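Cellulase (Uncultured bacterium, PDB 6XSO) probably cleaves the internal beta-1,4 linkages of cellulose and related plant cell-wall polysaccharides, as a broad-specificity endoglucanase of glycoside hydrolase family 5. Local coordinates at residues M29-N34 and A74-I79; G36-A41 and W58-T63. One frame throughout, in Å; residues are numbered along the deposited sequence.

How the contacts relate
Both contacts lie at the start of an eight-stranded beta/alpha barrel, where the first two strands are joined through helix 66-73. From the N terminus, the chain leaves helix 22-28 and enters strand 31-34, the first half of contact 1. One residue further on, 36-41 opens the loop that carries helix 51-55 and returns as 58-63, so that contact 2 closes the smaller loop, with 16 residues between its segments, beyond the strand's C-terminal end. Helix 66-73 then leads the chain back to 74-79, where contact 1 closes the larger loop by pairing neighbouring parallel strands. Contact 2 is therefore nested inside contact 1; their centres lie about 18 Å apart, and the segments adjoin only in sequence.

Contact 1: M29-N34 and A74-I79; sequences MGVGWN and AGFGAI
Val-31 leans obliquely against Phe-76: its CG2 rests 4.0 Å from Phe-76 CD1, and the ring turns its CE1 edge to Gly-32 O. On the opposite face of the sheet, the small bump of Ala-78 CB settles against Met-29 CB at 3.9 Å. Gly-77 CA presses to 3.2 Å from Met-29 O, an approach that a CB, which would strike this oxygen, would block. Its N-H makes an almost straight bond (172°) of 2.9 Å from Gly-77 N to Val-31 O, and Trp-33 N adds a more bent one to Ala-78 O. This is the pairing of the first two parallel strands of a TIM barrel, and Gly-75 ends the intervening helix 66-73 in a Schellman motif. Water 1 bridges Val-31 N and Gly-75 O. Outside the sheet, Ile-372 of helix 366-377 covers both Val-31 and Phe-76. An alanine in place of Phe-76 would probably leave a gap beside Val-31 CG2 and Trp-33 CB, which both lie against its CD1. Ile-79 bends at chi2 (-68°), which brings CD1 to the rim of the Trp-33 ring, 4.1 Å from CE3, while Met-350 O holds the indole NE1.

Contact 2: G36-A41 and W58-T63; sequences GNTLDA and WGQPVT
Asn-37, Trp-58 and Gln-60 together grip water 3, which accepts from Asn-37 ND2 and Gln-60 NE2 and donates to Trp-58 O, the last bond being 2.8 Å from the water oxygen. The Gln-60 amide is also held from outside, NE2 by Asp-354 OD1 and OE1 by Gly-355 N. Water 2 does the same for the backbones: it donates to Asn-37 O and accepts from the N-H groups of Trp-58 and Gln-60. No direct hydrogen bond crosses between 36-41 and 58-63, so two waters serve as the polar joint and the rest is contact of shape. Trp-58 contributes the largest share of the buried surface. Ala-41 lies over one face of the indole in a CH-pi contact, its CA 3.8 Å from the centroid of the six-membered ring, with CB above the CD2 side. At the ring's edge Asn-37 OD1 comes 3.4 Å from CE3, the amide plane standing at 78° to the indole. CG of Gln-60, anti to its own carbonyl carbon (chi1 -62°), lies 3.3 Å from Asn-37 O; the bend at chi2 then turns the amide toward water 3. Thr-63 OG1 touches Thr-38 CG2. Within 36-41 the carboxylate of Asp-40 clasps the chain: OD2 accepts from Asn-37 N and OD1 from Thr-38 N (2.8 Å), bracing a type I turn from Thr-38 to Ala-41. The loop follows the C-terminal end of strand 31-34, the barrel end where family 5 enzymes bind substrate. Around it, Glu-55 of helix 51-55 holds Thr-63 OG1, Trp-349 of strand 345-349 touches Asn-37 and Asp-40, and Leu-39 packs on helix 97-111.

Contact 1: M29-N34 and A74-I79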
# COMPACT_ATOMS: atom_id res chain seq x y z
N MET A 29 0.75 2.18 14.08
CA MET A 29 1.51 2.75 12.97
C MET A 29 1.57 4.27 13.02
O MET A 29 2.51 4.87 12.46
CB MET A 29 0.86 2.36 11.65
CG MET A 29 1.09 0.93 11.23
SD MET A 29 0.03 0.42 9.86
CE MET A 29 0.49 -1.31 9.72
N GLY A 30 0.64 4.93 13.70
CA GLY A 30 0.68 6.39 13.72
C GLY A 30 0.39 6.95 12.34
O GLY A 30 -0.57 6.55 11.66
N VAL A 31 1.23 7.90 11.91
CA VAL A 31 1.19 8.43 10.56
C VAL A 31 2.35 7.84 9.77
O VAL A 31 3.48 7.79 10.26
CB VAL A 31 1.21 9.97 10.47
CG1 VAL A 31 -0.16 10.51 10.81
CG2 VAL A 31 2.31 10.57 11.33
N GLY A 32 2.05 7.44 8.53
CA GLY A 32 3.01 6.78 7.67
C GLY A 32 3.33 7.57 6.41
O GLY A 32 2.70 8.58 6.10
N TRP A 33 4.31 7.06 5.67
CA TRP A 33 4.79 7.67 4.44
C TRP A 33 5.16 6.56 3.47
O TRP A 33 5.58 5.48 3.90
CB TRP A 33 6.03 8.48 4.71
CG TRP A 33 6.59 9.21 3.51
CD1 TRP A 33 5.98 10.18 2.77
CD2 TRP A 33 7.89 9.04 2.95
NE1 TRP A 33 6.83 10.63 1.78
CE2 TRP A 33 8.01 9.94 1.87
CE3 TRP A 33 8.98 8.22 3.26
CZ2 TRP A 33 9.17 10.04 1.11
CZ3 TRP A 33 10.13 8.32 2.49
CH2 TRP A 33 10.21 9.22 1.44
N ASN A 34 5.00 6.85 2.17
CA ASN A 34 5.37 5.93 1.09
C ASN A 34 6.72 6.32 0.49
O ASN A 34 6.89 7.45 0.00
CB ASN A 34 4.37 5.98 -0.07
CG ASN A 34 3.17 5.17 0.18
OD1 ASN A 34 3.11 3.99 -0.13
ND2 ASN A 34 2.15 5.82 0.74
N ALA A 74 10.78 13.12 12.84
CA ALA A 74 9.71 14.05 12.50
C ALA A 74 8.35 13.56 12.96
O ALA A 74 7.37 14.29 12.83
CB ALA A 74 9.67 14.37 11.01
N GLY A 75 8.27 12.35 13.52
CA GLY A 75 7.02 11.85 14.07
C GLY A 75 6.33 10.75 13.29
O GLY A 75 5.23 10.35 13.68
N PHE A 76 6.92 10.25 12.21
CA PHE A 76 6.31 9.18 11.45
C PHE A 76 6.58 7.85 12.13
O PHE A 76 7.62 7.63 12.77
CB PHE A 76 6.81 9.22 10.00
CG PHE A 76 6.24 10.39 9.23
CD1 PHE A 76 5.08 10.23 8.48
CD2 PHE A 76 6.79 11.64 9.34
CE1 PHE A 76 4.52 11.29 7.82
CE2 PHE A 76 6.22 12.71 8.69
CZ PHE A 76 5.09 12.54 7.92
N GLY A 77 5.60 6.95 11.99
CA GLY A 77 5.62 5.69 12.70
C GLY A 77 5.67 4.46 11.82
O GLY A 77 5.75 3.34 12.33
N ALA A 78 5.65 4.66 10.51
CA ALA A 78 5.50 3.55 9.58
C ALA A 78 5.88 4.01 8.19
O ALA A 78 5.66 5.17 7.83
CB ALA A 78 4.05 3.03 9.58
N ILE A 79 6.46 3.09 7.41
CA ILE A 79 6.85 3.34 6.03
C ILE A 79 6.27 2.23 5.17
O ILE A 79 6.46 1.05 5.47
CB ILE A 79 8.38 3.39 5.88
CG1 ILE A 79 9.07 4.36 6.85
CG2 ILE A 79 8.76 3.73 4.42
CD1 ILE A 79 8.78 5.84 6.62
O HOH W 1 3.38 8.34 13.85

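Contact 2: G36-A41 and W58-T63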
# COMPACT_ATOMS: atom_id res chain seq x y z
N GLY A 36 7.79 6.13 -2.42
CA GLY A 36 7.26 5.90 -3.75
C GLY A 36 8.26 6.16 -4.88
O GLY A 36 9.26 6.87 -4.74
N ASN A 37 7.95 5.54 -6.03
CA ASN A 37 8.72 5.71 -7.27
C ASN A 37 10.17 5.24 -7.10
O ASN A 37 11.09 5.75 -7.75
CB ASN A 37 8.66 7.15 -7.79
CG ASN A 37 7.34 7.50 -8.47
OD1 ASN A 37 6.36 6.73 -8.48
ND2 ASN A 37 7.31 8.69 -9.04
N THR A 38 10.37 4.23 -6.27
CA THR A 38 11.70 3.77 -5.84
C THR A 38 11.82 2.30 -6.17
O THR A 38 12.05 1.94 -7.34
CB THR A 38 11.91 4.18 -4.37
OG1 THR A 38 11.71 5.60 -4.24
CG2 THR A 38 13.34 3.87 -3.95
N LEU A 39 11.59 1.39 -5.21
CA LEU A 39 11.66 -0.03 -5.57
C LEU A 39 10.47 -0.47 -6.43
O LEU A 39 10.51 -1.56 -7.01
CB LEU A 39 11.74 -0.90 -4.32
CG LEU A 39 12.86 -0.53 -3.33
CD1 LEU A 39 12.94 -1.52 -2.17
CD2 LEU A 39 14.21 -0.43 -4.04
N ASP A 40 9.44 0.37 -6.52
CA ASP A 40 8.31 0.17 -7.43
C ASP A 40 8.57 0.70 -8.84
O ASP A 40 7.79 0.39 -9.75
CB ASP A 40 7.05 0.83 -6.86
CG ASP A 40 7.29 2.26 -6.28
OD1 ASP A 40 8.32 2.51 -5.62
OD2 ASP A 40 6.40 3.14 -6.49
N ALA A 41 9.63 1.46 -9.05
CA ALA A 41 9.89 1.99 -10.38
C ALA A 41 10.13 0.85 -11.37
O ALA A 41 10.68 -0.20 -11.02
CB ALA A 41 11.12 2.90 -10.36
N TRP A 58 13.16 6.06 -12.00
CA TRP A 58 12.20 7.16 -11.99
C TRP A 58 12.72 8.39 -11.24
O TRP A 58 11.93 9.22 -10.77
CB TRP A 58 10.85 6.70 -11.45
CG TRP A 58 10.07 5.82 -12.41
CD1 TRP A 58 10.40 5.51 -13.70
CD2 TRP A 58 8.83 5.16 -12.14
NE1 TRP A 58 9.44 4.68 -14.25
CE2 TRP A 58 8.47 4.45 -13.31
CE3 TRP A 58 7.99 5.09 -11.03
CZ2 TRP A 58 7.31 3.68 -13.39
CZ3 TRP A 58 6.84 4.33 -11.11
CH2 TRP A 58 6.51 3.64 -12.27
N GLY A 59 14.04 8.54 -11.16
CA GLY A 59 14.64 9.76 -10.64
C GLY A 59 14.76 9.85 -9.14
O GLY A 59 15.09 10.93 -8.64
N GLN A 60 14.50 8.80 -8.41
CA GLN A 60 14.82 8.81 -7.00
C GLN A 60 16.22 8.24 -6.79
O GLN A 60 16.69 7.41 -7.57
CB GLN A 60 13.82 7.97 -6.22
CG GLN A 60 12.39 8.47 -6.29
CD GLN A 60 12.20 9.88 -5.75
OE1 GLN A 60 12.88 10.29 -4.81
NE2 GLN A 60 11.29 10.62 -6.36
N PRO A 61 16.93 8.70 -5.77
CA PRO A 61 18.29 8.19 -5.51
C PRO A 61 18.25 6.83 -4.84
O PRO A 61 17.22 6.37 -4.34
CB PRO A 61 18.85 9.24 -4.54
CG PRO A 61 17.61 9.68 -3.75
CD PRO A 61 16.48 9.67 -4.75
N VAL A 62 19.42 6.18 -4.82
CA VAL A 62 19.59 4.97 -4.02
C VAL A 62 19.29 5.30 -2.56
O VAL A 62 19.87 6.24 -1.99
CB VAL A 62 21.00 4.40 -4.21
CG1 VAL A 62 21.26 3.27 -3.22
CG2 VAL A 62 21.17 3.89 -5.64
N THR A 63 18.40 4.53 -1.95
CA THR A 63 17.90 4.86 -0.62
C THR A 63 18.98 4.59 0.42
O THR A 63 19.74 3.63 0.31
CB THR A 63 16.68 4.00 -0.33
OG1 THR A 63 15.68 4.13 -1.37
CG2 THR A 63 16.00 4.38 0.99
O HOH W 2 13.51 5.98 -9.11
O HOH W 3 9.98 10.09 -9.03